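Local coordinates for protein probable ATP-dependent kinase TDA10 (Saccharomyces cerevisiae, PDB 1ODF) that probably acts as an ATP-dependent kinase of the GLYK family, on a substrate that is not yet known, at residues T7-T12 / S48-N53; I13-K18 / A269-G274; T210-N215 / N280-K285. One frame throughout, in Å; residues are numbered along the deposited sequence. Where two conformers were deposited one is given.

How the interactions relate
Two of the contacts lie on one face of the central mixed sheet, and the third lies across its strands. Interactions 1 and 2 both use helix 8-24 and have centres about 9 Å apart. Interaction 1 joins the start of this helix to helix 44-59. Interaction 2 lays its next turns on strand 269-275. Interaction 3 has its centre about 15 Å from that of interaction 2. It links strands 204-211 and 281-287, which flank strand 269-275. Along the chain, interaction 1 closes before interaction 3 opens, whereas interaction 2 crosses both. Together they join helix 8-24 to helix 44-59 and to the 269-275 and 281-287 side of the sheet, near the predicted ATP-binding loop.

Interaction 1: T7-T12 / S48-N53; sequences TVLDYT and SIQIYN
L9 and T12 on helix 8-24 face Q50 and I51 on helix 44-59. Apolar contacts come first. CG2 of T12 lies 3.7 Å from CD1 of I51, with CG1 of I51 equally near. CD2 of L9 adds a looser touch, 4.1 Å from the same CD1 of I51. The L9 and I51 side chains run alongside each other, pointing opposite ways.

Q50 brings a polar end to an apolar partner. In the conformer given, its amide lies against CG and CD1 of L9; a second conformer leaves that placement, and the very short NE2 approach, doubtful.

No hydrogen bond crosses the contact. T12 sends CG2 across, anti to its backbone N (chi1 -59°), and keeps OG1 on its own helix. There OG1 donates to V8 O at 2.7 Å. V8 O also accepts from T12 N. At the start of the helix, T7 and D10 form a capping box: T7 OG1 accepts from D10 N at 3.3 Å, and T7 N donates to D10 OD1 at 2.9 Å.

T12 and I51 both rest on F36 of strand 32-37. The axes of the two helical segments approach to 10.7 Å and cross at -46°. This is helix pairing on one face of a central, mostly parallel sheet, as in P-loop kinases; helix 44-59 begins in the predicted ATP-binding loop.

Interaction 2: I13-K18 / A269-G274; sequences IEFLDK and ATLTLG
F15 lays its aromatic side chain against L271 and A269 of strand 269-275. Its CG is anti to the backbone N (chi1 166°), which carries the ring from the helix toward the strand. CB of F15 is the first atom to touch, 3.7 Å from CD2 of L271. CG of F15 comes next, 3.8 Å from CB of L271. Further out, the whole ring lies beneath that CB. CB of L271 sits 3.7 Å from the centroid of the F15 ring, 8° off the ring normal, a CH-pi contact over the middle of one face. The far end reaches A269. CE2 of F15 is 4.0 Å from CB of A269. CZ of F15 comes to 4.0 Å from O of A269, which lies at the ring edge, near its plane.

The helix and strand segments run almost antiparallel, at 173°. F15 also touches I207 and T286 on the flanking strands, and its ring meets that of Y19. With an alanine here, L271 CB would probably lose the ring face it rests on, and a gap is likely to open between helix and sheet.

No hydrogen bond crosses this buried contact. The backbone of A269 and L271 instead bonds to strand 204-211. Between these two segments the contact is mainly apolar, so their fit probably rests on how closely the F15 ring matches L271.

Interaction 3: T210-N215 / N280-K285; sequences TTDNIN and NVYSTK
Y282 points its phenol end at the peptide between T211 and D212. With chi1 at 55°, CG of Y282 is tucked over its own backbone. This turn carries the ring toward segment 210-215. OH of Y282 ends 3.1 Å from the carbonyl carbon of T211, which lies at the ring edge, near its plane. The same OH is 3.2 Å from N of D212, but the angle is too poor for a hydrogen bond. The phenol thus rests against the peptide and does not bond to it.

D212 takes the same kind of first torsion (chi1 50°). It sets the carboxylate beside the tyrosine, with the two planes 20° apart. OD2 of D212 is 4.0 Å from CE2 of Y282, and CB of D212 lies at the same distance from that carbon. The T210 side chain stands roughly perpendicular to that of Y282, with its CG2 4.2 Å from OH of Y282. CB of T211 points away from segment 280-285, and its OG1 is hydrogen-bonded to O of I275 and OD1 of N216.

The contact lies at the surface. Strand 269-275 runs between the two segments: T210 pairs with L273 and I275, and Y282 with G274. Y282 therefore reaches past that middle strand to segment 210-215. Helix 249-262 meets T210 through V260, while helix 8-24 meets V281 through V8 and Y11.

Interaction 1: T7-T12 / S48-N53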
loop_
_atom_site.group_PDB
_atom_site.type_symbol
_atom_site.label_atom_id
_atom_site.label_comp_id
_atom_site.label_asym_id
_atom_site.label_seq_id
_atom_site.Cartn_x
_atom_site.Cartn_y
_atom_site.Cartn_z
ATOM N N THR A 7 13.870 8.054 14.489
ATOM C CA THR A 7 13.467 6.945 13.630
ATOM C C THR A 7 12.373 7.398 12.666
ATOM O O THR A 7 11.880 8.521 12.758
ATOM C CB THR A 7 12.893 5.789 14.463
ATOM O OG1 THR A 7 11.746 6.263 15.182
ATOM C CG2 THR A 7 13.927 5.272 15.458
ATOM N N VAL A 8 11.993 6.515 11.752
ATOM C CA VAL A 8 10.942 6.834 10.797
ATOM C C VAL A 8 9.687 7.209 11.576
ATOM O O VAL A 8 8.952 8.114 11.187
ATOM C CB VAL A 8 10.628 5.634 9.882
ATOM C CG1 VAL A 8 11.846 5.269 9.063
ATOM C CG2 VAL A 8 10.193 4.454 10.711
ATOM N N LEU A 9 9.466 6.517 12.690
ATOM C CA LEU A 9 8.312 6.757 13.551
ATOM C C LEU A 9 8.339 8.189 14.095
ATOM O O LEU A 9 7.325 8.891 14.094
ATOM C CB LEU A 9 8.334 5.786 14.728
ATOM C CG LEU A 9 7.028 5.147 15.216
ATOM C CD1 LEU A 9 7.207 4.802 16.695
ATOM C CD2 LEU A 9 5.834 6.067 15.044
ATOM N N ASP A 10 9.508 8.600 14.580
ATOM C CA ASP A 10 9.694 9.932 15.129
ATOM C C ASP A 10 9.292 10.995 14.109
ATOM O O ASP A 10 8.552 11.928 14.425
ATOM C CB ASP A 10 11.160 10.126 15.520
ATOM C CG ASP A 10 11.565 9.285 16.722
ATOM O OD1 ASP A 10 12.784 9.143 16.949
ATOM O OD2 ASP A 10 10.674 8.778 17.446
ATOM N N TYR A 11 9.783 10.845 12.885
ATOM C CA TYR A 11 9.469 11.796 11.838
ATOM C C TYR A 11 7.999 11.740 11.457
ATOM O O TYR A 11 7.359 12.772 11.259
ATOM C CB TYR A 11 10.326 11.531 10.604
ATOM C CG TYR A 11 11.760 11.965 10.767
ATOM C CD1 TYR A 11 12.787 11.028 10.880
ATOM C CD2 TYR A 11 12.093 13.319 10.815
ATOM C CE1 TYR A 11 14.109 11.426 11.032
ATOM C CE2 TYR A 11 13.408 13.730 10.968
ATOM C CZ TYR A 11 14.412 12.779 11.076
ATOM O OH TYR A 11 15.719 13.188 11.225
ATOM N N THR A 12 7.467 10.529 11.357
ATOM C CA THR A 12 6.076 10.355 10.979
ATOM C C THR A 12 5.100 10.986 11.984
ATOM O O THR A 12 4.164 11.677 11.582
ATOM C CB THR A 12 5.751 8.864 10.788
ATOM O OG1 THR A 12 6.608 8.318 9.771
ATOM C CG2 THR A 12 4.302 8.689 10.365
ATOM N N SER A 48 2.760 2.084 9.893
ATOM C CA SER A 48 1.346 2.452 9.736
ATOM C C SER A 48 0.530 1.938 10.920
ATOM O O SER A 48 -0.357 2.634 11.422
ATOM C CB SER A 48 0.779 1.894 8.418
ATOM O OG SER A 48 0.729 0.475 8.406
ATOM N N ILE A 49 0.841 0.724 11.370
ATOM C CA ILE A 49 0.146 0.134 12.509
ATOM C C ILE A 49 0.407 0.958 13.775
ATOM O O ILE A 49 -0.511 1.189 14.577
ATOM C CB ILE A 49 0.594 -1.342 12.737
ATOM C CG1 ILE A 49 0.034 -2.236 11.629
ATOM C CG2 ILE A 49 0.103 -1.849 14.078
ATOM C CD1 ILE A 49 -1.489 -2.346 11.635
ATOM N N GLN A 50 1.651 1.401 13.948
ATOM C CA GLN A 50 2.006 2.213 15.103
ATOM C C GLN A 50 1.222 3.523 15.097
ATOM O O GLN A 50 0.767 3.997 16.136
ATOM C CB GLN A 50 3.502 2.531 15.101
ATOM C CG GLN A 50 4.402 1.368 15.467
ATOM C CD GLN A 50 5.867 1.764 15.453
ATOM O OE1 GLN A 50 6.437 2.026 14.394
ATOM N NE2 GLN A 50 6.480 1.817 16.627
ATOM N N ILE A 51 1.068 4.108 13.917
ATOM C CA ILE A 51 0.351 5.366 13.789
ATOM C C ILE A 51 -1.126 5.132 14.129
ATOM O O ILE A 51 -1.752 5.947 14.818
ATOM C CB ILE A 51 0.504 5.949 12.364
ATOM C CG1 ILE A 51 1.948 6.424 12.165
ATOM C CG2 ILE A 51 -0.446 7.102 12.154
ATOM C CD1 ILE A 51 2.428 7.383 13.243
ATOM N N TYR A 52 -1.674 4.012 13.654
ATOM C CA TYR A 52 -3.059 3.660 13.935
ATOM C C TYR A 52 -3.249 3.720 15.443
ATOM O O TYR A 52 -4.117 4.431 15.941
ATOM C CB TYR A 52 -3.361 2.241 13.452
ATOM C CG TYR A 52 -4.784 1.767 13.713
ATOM C CD1 TYR A 52 -5.025 0.498 14.237
ATOM C CD2 TYR A 52 -5.884 2.565 13.394
ATOM C CE1 TYR A 52 -6.325 0.029 14.436
ATOM C CE2 TYR A 52 -7.192 2.106 13.586
ATOM C CZ TYR A 52 -7.402 0.833 14.108
ATOM O OH TYR A 52 -8.681 0.356 14.295
ATOM N N ASN A 53 -2.418 2.981 16.171
ATOM C CA ASN A 53 -2.513 2.961 17.624
ATOM C C ASN A 53 -2.324 4.341 18.227
ATOM O O ASN A 53 -3.043 4.725 19.150
ATOM C CB ASN A 53 -1.491 1.988 18.218
ATOM C CG ASN A 53 -1.819 0.538 17.901
ATOM O OD1 ASN A 53 -2.977 0.124 17.967
ATOM N ND2 ASN A 53 -0.799 -0.243 17.564
#

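Interaction 2: I13-K18 / A269-G274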
loop_
_atom_site.group_PDB
_atom_site.type_symbol
_atom_site.label_atom_id
_atom_site.label_comp_id
_atom_site.label_asym_id
_atom_site.label_seq_id
_atom_site.Cartn_x
_atom_site.Cartn_y
_atom_site.Cartn_z
ATOM N N ILE A 13 5.334 10.754 13.276
ATOM C CA ILE A 13 4.490 11.298 14.335
ATOM C C ILE A 13 4.599 12.817 14.342
ATOM O O ILE A 13 3.613 13.527 14.524
ATOM C CB ILE A 13 4.916 10.760 15.728
ATOM C CG1 ILE A 13 4.570 9.273 15.842
ATOM C CG2 ILE A 13 4.237 11.567 16.839
ATOM C CD1 ILE A 13 4.941 8.658 17.180
ATOM N N GLU A 14 5.818 13.301 14.153
ATOM C CA GLU A 14 6.098 14.723 14.109
ATOM C C GLU A 14 5.234 15.348 13.006
ATOM O O GLU A 14 4.491 16.308 13.238
ATOM C CB GLU A 14 7.587 14.906 13.815
ATOM C CG GLU A 14 8.045 16.307 13.473
ATOM C CD GLU A 14 9.546 16.358 13.217
ATOM O OE1 GLU A 14 10.317 16.048 14.159
ATOM O OE2 GLU A 14 9.954 16.696 12.081
ATOM N N PHE A 15 5.335 14.778 11.811
ATOM C CA PHE A 15 4.583 15.233 10.653
ATOM C C PHE A 15 3.063 15.179 10.874
ATOM O O PHE A 15 2.359 16.150 10.608
ATOM C CB PHE A 15 4.990 14.378 9.441
ATOM C CG PHE A 15 4.063 14.491 8.253
ATOM C CD1 PHE A 15 3.184 13.455 7.942
ATOM C CD2 PHE A 15 4.101 15.610 7.418
ATOM C CE1 PHE A 15 2.360 13.530 6.806
ATOM C CE2 PHE A 15 3.278 15.693 6.280
ATOM C CZ PHE A 15 2.413 14.654 5.975
ATOM N N LEU A 16 2.562 14.054 11.374
ATOM C CA LEU A 16 1.124 13.908 11.580
ATOM C C LEU A 16 0.545 14.714 12.732
ATOM O O LEU A 16 -0.597 15.177 12.643
ATOM C CB LEU A 16 0.755 12.429 11.742
ATOM C CG LEU A 16 0.903 11.586 10.467
ATOM C CD1 LEU A 16 0.501 10.139 10.740
ATOM C CD2 LEU A 16 0.048 12.188 9.351
ATOM N N ASP A 17 1.321 14.892 13.800
ATOM C CA ASP A 17 0.852 15.652 14.960
ATOM C C ASP A 17 0.693 17.132 14.635
ATOM O O ASP A 17 0.082 17.884 15.395
ATOM C CB ASP A 17 1.803 15.478 16.149
ATOM C CG ASP A 17 1.553 14.189 16.918
ATOM O OD1 ASP A 17 0.629 13.428 16.546
ATOM O OD2 ASP A 17 2.288 13.939 17.900
ATOM N N LYS A 18 1.256 17.550 13.508
ATOM C CA LYS A 18 1.126 18.933 13.080
ATOM C C LYS A 18 -0.030 19.039 12.091
ATOM O O LYS A 18 -0.934 19.868 12.250
ATOM C CB LYS A 18 2.407 19.430 12.395
ATOM C CG LYS A 18 2.180 20.689 11.549
ATOM C CD LYS A 18 3.453 21.203 10.883
ATOM C CE LYS A 18 3.154 22.331 9.883
ATOM N NZ LYS A 18 2.476 23.516 10.497
ATOM N N ALA A 269 -0.491 17.198 2.012
ATOM C CA ALA A 269 0.943 17.257 2.279
ATOM C C ALA A 269 1.508 15.844 2.224
ATOM O O ALA A 269 0.774 14.859 2.376
ATOM C CB ALA A 269 1.212 17.890 3.655
ATOM N N THR A 270 2.811 15.751 1.988
ATOM C CA THR A 270 3.481 14.464 1.909
ATOM C C THR A 270 4.839 14.498 2.592
ATOM O O THR A 270 5.615 15.449 2.435
ATOM C CB THR A 270 3.697 14.009 0.444
ATOM O OG1 THR A 270 2.430 13.839 -0.208
ATOM C CG2 THR A 270 4.441 12.673 0.408
ATOM N N LEU A 271 5.105 13.457 3.372
ATOM C CA LEU A 271 6.375 13.308 4.057
ATOM C C LEU A 271 7.132 12.192 3.346
ATOM O O LEU A 271 6.622 11.077 3.227
ATOM C CB LEU A 271 6.163 12.925 5.526
ATOM C CG LEU A 271 7.402 12.407 6.282
ATOM C CD1 LEU A 271 8.408 13.523 6.451
ATOM C CD2 LEU A 271 6.988 11.861 7.652
ATOM N N THR A 272 8.331 12.493 2.854
ATOM C CA THR A 272 9.137 11.478 2.183
ATOM C C THR A 272 10.362 11.169 3.044
ATOM O O THR A 272 11.077 12.071 3.490
ATOM C CB THR A 272 9.605 11.925 0.765
ATOM O OG1 THR A 272 8.467 12.158 -0.080
ATOM C CG2 THR A 272 10.471 10.842 0.130
ATOM N N LEU A 273 10.585 9.881 3.284
ATOM C CA LEU A 273 11.704 9.428 4.096
ATOM C C LEU A 273 12.610 8.506 3.299
ATOM O O LEU A 273 12.150 7.518 2.711
ATOM C CB LEU A 273 11.203 8.667 5.325
ATOM C CG LEU A 273 10.247 9.324 6.321
ATOM C CD1 LEU A 273 9.955 8.336 7.433
ATOM C CD2 LEU A 273 10.860 10.586 6.891
ATOM N N GLY A 274 13.897 8.836 3.279
ATOM C CA GLY A 274 14.857 8.010 2.576
ATOM C C GLY A 274 15.558 7.144 3.601
ATOM O O GLY A 274 16.128 7.667 4.554
#

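Interaction 3: T210-N215 / N280-K285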
loop_
_atom_site.group_PDB
_atom_site.type_symbol
_atom_site.label_atom_id
_atom_site.label_comp_id
_atom_site.label_asym_id
_atom_site.label_seq_id
_atom_site.Cartn_x
_atom_site.Cartn_y
_atom_site.Cartn_z
ATOM N N THR A 210 11.377 5.645 0.769
ATOM C CA THR A 210 12.177 5.268 -0.381
ATOM C C THR A 210 13.550 4.854 0.176
ATOM O O THR A 210 13.828 5.051 1.361
ATOM C CB THR A 210 12.318 6.411 -1.414
ATOM O OG1 THR A 210 12.768 5.853 -2.654
ATOM C CG2 THR A 210 13.315 7.462 -0.945
ATOM N N THR A 211 14.399 4.266 -0.658
ATOM C CA THR A 211 15.707 3.826 -0.188
ATOM C C THR A 211 16.808 4.221 -1.169
ATOM O O THR A 211 16.513 4.651 -2.283
ATOM C CB THR A 211 15.701 2.288 0.040
ATOM O OG1 THR A 211 16.951 1.877 0.603
ATOM C CG2 THR A 211 15.449 1.551 -1.264
ATOM N N ASP A 212 18.066 4.097 -0.750
ATOM C CA ASP A 212 19.208 4.453 -1.601
ATOM C C ASP A 212 19.445 3.448 -2.724
ATOM O O ASP A 212 20.004 3.783 -3.767
ATOM C CB ASP A 212 20.479 4.580 -0.757
ATOM C CG ASP A 212 20.698 3.384 0.150
ATOM O OD1 ASP A 212 20.588 2.242 -0.339
ATOM O OD2 ASP A 212 20.982 3.586 1.350
ATOM N N ASN A 213 19.034 2.205 -2.507
ATOM C CA ASN A 213 19.192 1.181 -3.535
ATOM C C ASN A 213 17.990 0.254 -3.512
ATOM O O ASN A 213 17.692 -0.368 -2.491
ATOM C CB ASN A 213 20.480 0.384 -3.316
ATOM C CG ASN A 213 20.685 -0.684 -4.372
ATOM O OD1 ASN A 213 20.580 -0.419 -5.574
ATOM N ND2 ASN A 213 20.984 -1.901 -3.930
ATOM N N ILE A 214 17.304 0.159 -4.645
ATOM C CA ILE A 214 16.115 -0.673 -4.726
ATOM C C ILE A 214 16.396 -2.171 -4.573
ATOM O O ILE A 214 15.495 -2.950 -4.248
ATOM C CB ILE A 214 15.346 -0.427 -6.047
ATOM C CG1 ILE A 214 13.907 -0.928 -5.896
ATOM C CG2 ILE A 214 16.031 -1.136 -7.205
ATOM C CD1 ILE A 214 13.145 -0.275 -4.733
ATOM N N ASN A 215 17.641 -2.576 -4.802
ATOM C CA ASN A 215 17.981 -3.983 -4.667
ATOM C C ASN A 215 18.034 -4.368 -3.195
ATOM O O ASN A 215 18.283 -5.523 -2.848
ATOM C CB ASN A 215 19.303 -4.293 -5.375
ATOM C CG ASN A 215 19.154 -4.315 -6.886
ATOM O OD1 ASN A 215 18.251 -4.962 -7.422
ATOM N ND2 ASN A 215 20.041 -3.611 -7.583
ATOM N N ASN A 280 17.749 2.843 8.218
ATOM C CA ASN A 280 18.179 4.100 8.826
ATOM C C ASN A 280 17.870 5.274 7.897
ATOM O O ASN A 280 18.120 5.207 6.692
ATOM C CB ASN A 280 19.686 4.082 9.115
ATOM C CG ASN A 280 20.050 3.227 10.319
ATOM O OD1 ASN A 280 19.552 3.444 11.429
ATOM N ND2 ASN A 280 20.934 2.254 10.106
ATOM N N VAL A 281 17.341 6.352 8.471
ATOM C CA VAL A 281 16.987 7.547 7.711
ATOM C C VAL A 281 18.198 8.417 7.371
ATOM O O VAL A 281 18.921 8.864 8.261
ATOM C CB VAL A 281 15.995 8.424 8.498
ATOM C CG1 VAL A 281 15.657 9.675 7.700
ATOM C CG2 VAL A 281 14.742 7.630 8.821
ATOM N N TYR A 282 18.415 8.661 6.082
ATOM C CA TYR A 282 19.524 9.501 5.654
ATOM C C TYR A 282 19.021 10.869 5.177
ATOM O O TYR A 282 19.790 11.835 5.116
ATOM C CB TYR A 282 20.337 8.801 4.556
ATOM C CG TYR A 282 19.538 8.358 3.348
ATOM C CD1 TYR A 282 19.174 9.267 2.349
ATOM C CD2 TYR A 282 19.150 7.021 3.200
ATOM C CE1 TYR A 282 18.444 8.851 1.225
ATOM C CE2 TYR A 282 18.425 6.596 2.092
ATOM C CZ TYR A 282 18.074 7.512 1.105
ATOM O OH TYR A 282 17.358 7.082 0.007
ATOM N N SER A 283 17.732 10.954 4.848
ATOM C CA SER A 283 17.147 12.220 4.408
ATOM C C SER A 283 15.632 12.268 4.584
ATOM O O SER A 283 14.941 11.243 4.536
ATOM C CB SER A 283 17.492 12.518 2.939
ATOM O OG SER A 283 16.497 12.025 2.056
ATOM N N THR A 284 15.131 13.482 4.775
ATOM C CA THR A 284 13.714 13.719 4.967
ATOM C C THR A 284 13.264 14.952 4.201
ATOM O O THR A 284 14.043 15.883 3.992
ATOM C CB THR A 284 13.408 13.899 6.464
ATOM O OG1 THR A 284 13.403 12.614 7.099
ATOM C CG2 THR A 284 12.070 14.561 6.672
ATOM N N LYS A 285 12.005 14.947 3.771
ATOM C CA LYS A 285 11.440 16.077 3.050
ATOM C C LYS A 285 9.913 16.116 3.185
ATOM O O LYS A 285 9.221 15.100 3.032
ATOM C CB LYS A 285 11.841 16.015 1.574
ATOM C CG LYS A 285 11.616 17.310 0.806
ATOM C CD LYS A 285 12.225 17.231 -0.591
ATOM C CE LYS A 285 12.129 18.573 -1.333
ATOM N NZ LYS A 285 10.718 19.008 -1.580
#